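Local coordinates for membrane lipoprotein family protein (Aeropyrum pernix, PDB 4PEV) that probably serves as the solute-binding component of an ABC transporter, holding the nucleoside adenosine in its pocket, at residues C[124-129]-C[136-141]. Numbering follows the deposited sequence.
Sequences EPLEKV and QKYALI
Leu126, on the inner side of helix 123-132, lays its CD1 methyl over one face of the Tyr138 ring. This is a CH-pi contact: Leu126 CD1 stands 3.8 Å from the Tyr138 ring centroid, 17° off the ring normal. It is displaced toward the rim; Leu126 CD1 to Tyr138 CD1 is 3.7 Å. The other branch of the leucine is spent further along the strand, Leu126 CD2 meeting Leu140 CD2 at 3.8 Å. Chi1 of -179° holds CG of Leu126 anti to the backbone N, beside the carbonyl carbon, and from there the two methyls part, CD1 to Tyr138 and CD2 to Leu140, residues two positions apart whose side chains both start toward the helix. Val129, three residues on, crosses the tyrosine at about a right angle and brings Val129 CG1 to 3.6 Å from Tyr138 OH, beyond the part of the ring that Leu126 covers. No hydrogen bond links the two segments; four buried side chains make the join. The phenol oxygen is nevertheless satisfied, since Tyr138 OH is hydrogen-bonded to Ser107 OG of helix 99-108, which anchors the far end of the ring. Leu103 of that helix also touches Tyr138, while Leu117 of strand 114-118 packs against both leucines. Ala139 points the opposite way, to Ala308 of helix 301-313, so the strand is covered by helices on both faces. Helix and strand run nearly antiparallel, at 160°, with their axes 10.9 Å apart at closest approach. They form the second half of the beta-alpha-beta unit 114-118, 123-132, 137-141 in a six-stranded parallel sheet. The packing belongs to the core of one alpha/beta lobe of a periplasmic-binding-protein fold, where strand 137-141 leads directly to the adenosine-binding Asp142.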
loop_
_atom_site.group_PDB
_atom_site.type_symbol
_atom_site.label_atom_id
_atom_site.label_comp_id
_atom_site.label_asym_id
_atom_site.label_seq_id
_atom_site.Cartn_x
_atom_site.Cartn_y
_atom_site.Cartn_z
ATOM N N GLU C 124 16.877 1.881 9.823
ATOM C CA GLU C 124 17.846 2.438 10.759
ATOM C C GLU C 124 18.532 1.341 11.576
ATOM O O GLU C 124 19.751 1.228 11.519
ATOM C CB GLU C 124 17.160 3.446 11.682
ATOM C CG GLU C 124 17.442 4.907 11.383
ATOM C CD GLU C 124 18.132 5.588 12.549
ATOM O OE1 GLU C 124 17.689 6.701 12.928
ATOM O OE2 GLU C 124 19.091 4.991 13.106
ATOM N N PRO C 125 17.761 0.514 12.322
ATOM C CA PRO C 125 18.405 -0.524 13.109
ATOM C C PRO C 125 19.222 -1.523 12.302
ATOM O O PRO C 125 20.225 -2.022 12.800
ATOM C CB PRO C 125 17.225 -1.236 13.774
ATOM C CG PRO C 125 16.169 -0.212 13.854
ATOM C CD PRO C 125 16.307 0.519 12.562
ATOM N N LEU C 126 18.786 -1.826 11.086
ATOM C CA LEU C 126 19.491 -2.797 10.235
ATOM C C LEU C 126 20.840 -2.274 9.740
ATOM O O LEU C 126 21.812 -3.021 9.700
ATOM C CB LEU C 126 18.628 -3.192 9.033
ATOM C CG LEU C 126 19.252 -4.209 8.090
ATOM C CD1 LEU C 126 19.373 -5.566 8.757
ATOM C CD2 LEU C 126 18.406 -4.332 6.843
ATOM N N GLU C 127 20.876 -1.001 9.345
ATOM C CA GLU C 127 22.114 -0.330 8.911
ATOM C C GLU C 127 23.235 -0.531 9.939
ATOM O O GLU C 127 24.397 -0.668 9.580
ATOM C CB GLU C 127 21.858 1.179 8.662
ATOM C CG GLU C 127 21.240 1.507 7.291
ATOM C CD GLU C 127 20.686 2.936 7.150
ATOM O OE1 GLU C 127 20.195 3.257 6.047
ATOM O OE2 GLU C 127 20.715 3.747 8.111
ATOM N N LYS C 128 22.853 -0.570 11.210
ATOM C CA LYS C 128 23.758 -0.802 12.327
ATOM C C LYS C 128 24.076 -2.280 12.561
ATOM O O LYS C 128 25.231 -2.633 12.819
ATOM C CB LYS C 128 23.133 -0.230 13.602
ATOM C CG LYS C 128 22.882 1.266 13.522
ATOM C CD LYS C 128 22.219 1.807 14.779
ATOM C CE LYS C 128 22.597 3.264 15.013
ATOM N NZ LYS C 128 21.408 4.032 15.469
ATOM N N VAL C 129 23.053 -3.135 12.483
ATOM C CA VAL C 129 23.177 -4.542 12.881
ATOM C C VAL C 129 23.818 -5.436 11.809
ATOM O O VAL C 129 24.653 -6.302 12.128
ATOM C CB VAL C 129 21.805 -5.123 13.282
ATOM C CG1 VAL C 129 21.883 -6.632 13.467
ATOM C CG2 VAL C 129 21.295 -4.466 14.554
ATOM N N GLN C 136 24.853 -13.565 8.548
ATOM C CA GLN C 136 23.403 -13.589 8.706
ATOM C C GLN C 136 22.791 -12.898 7.506
ATOM O O GLN C 136 23.125 -11.739 7.256
ATOM C CB GLN C 136 22.982 -12.834 9.980
ATOM C CG GLN C 136 21.489 -12.748 10.229
ATOM C CD GLN C 136 20.857 -14.118 10.283
ATOM O OE1 GLN C 136 21.240 -14.936 11.105
ATOM N NE2 GLN C 136 19.904 -14.385 9.392
ATOM N N LYS C 137 21.890 -13.593 6.798
ATOM C CA LYS C 137 21.154 -13.008 5.671
ATOM C C LYS C 137 19.875 -12.322 6.125
ATOM O O LYS C 137 19.161 -12.843 6.976
ATOM C CB LYS C 137 20.770 -14.062 4.650
ATOM C CG LYS C 137 21.849 -15.075 4.375
ATOM C CD LYS C 137 21.655 -15.715 3.010
ATOM C CE LYS C 137 22.341 -17.071 2.933
ATOM N NZ LYS C 137 21.673 -18.069 3.821
ATOM N N TYR C 138 19.591 -11.169 5.509
ATOM C CA TYR C 138 18.435 -10.332 5.825
ATOM C C TYR C 138 17.677 -9.972 4.563
ATOM O O TYR C 138 18.291 -9.701 3.542
ATOM C CB TYR C 138 18.888 -9.026 6.448
ATOM C CG TYR C 138 19.684 -9.160 7.724
ATOM C CD1 TYR C 138 19.052 -9.275 8.949
ATOM C CD2 TYR C 138 21.071 -9.137 7.708
ATOM C CE1 TYR C 138 19.776 -9.384 10.111
ATOM C CE2 TYR C 138 21.805 -9.230 8.869
ATOM C CZ TYR C 138 21.152 -9.358 10.061
ATOM O OH TYR C 138 21.871 -9.460 11.219
ATOM N N ALA C 139 16.346 -9.943 4.634
ATOM C CA ALA C 139 15.543 -9.282 3.600
ATOM C C ALA C 139 14.787 -8.110 4.219
ATOM O O ALA C 139 14.064 -8.275 5.186
ATOM C CB ALA C 139 14.589 -10.253 2.932
ATOM N N LEU C 140 15.010 -6.918 3.681
ATOM C CA LEU C 140 14.307 -5.724 4.122
ATOM C C LEU C 140 13.181 -5.489 3.143
ATOM O O LEU C 140 13.419 -5.429 1.945
ATOM C CB LEU C 140 15.260 -4.533 4.137
ATOM C CG LEU C 140 14.736 -3.205 4.695
ATOM C CD1 LEU C 140 13.968 -3.362 6.010
ATOM C CD2 LEU C 140 15.884 -2.222 4.874
ATOM N N ILE C 141 11.951 -5.393 3.639
ATOM C CA ILE C 141 10.789 -5.192 2.765
ATOM C C ILE C 141 10.263 -3.763 2.901
ATOM O O ILE C 141 10.134 -3.248 4.019
ATOM C CB ILE C 141 9.637 -6.166 3.076
ATOM C CG1 ILE C 141 10.136 -7.615 3.213
ATOM C CG2 ILE C 141 8.553 -6.067 2.018
ATOM C CD1 ILE C 141 10.927 -8.147 2.034
#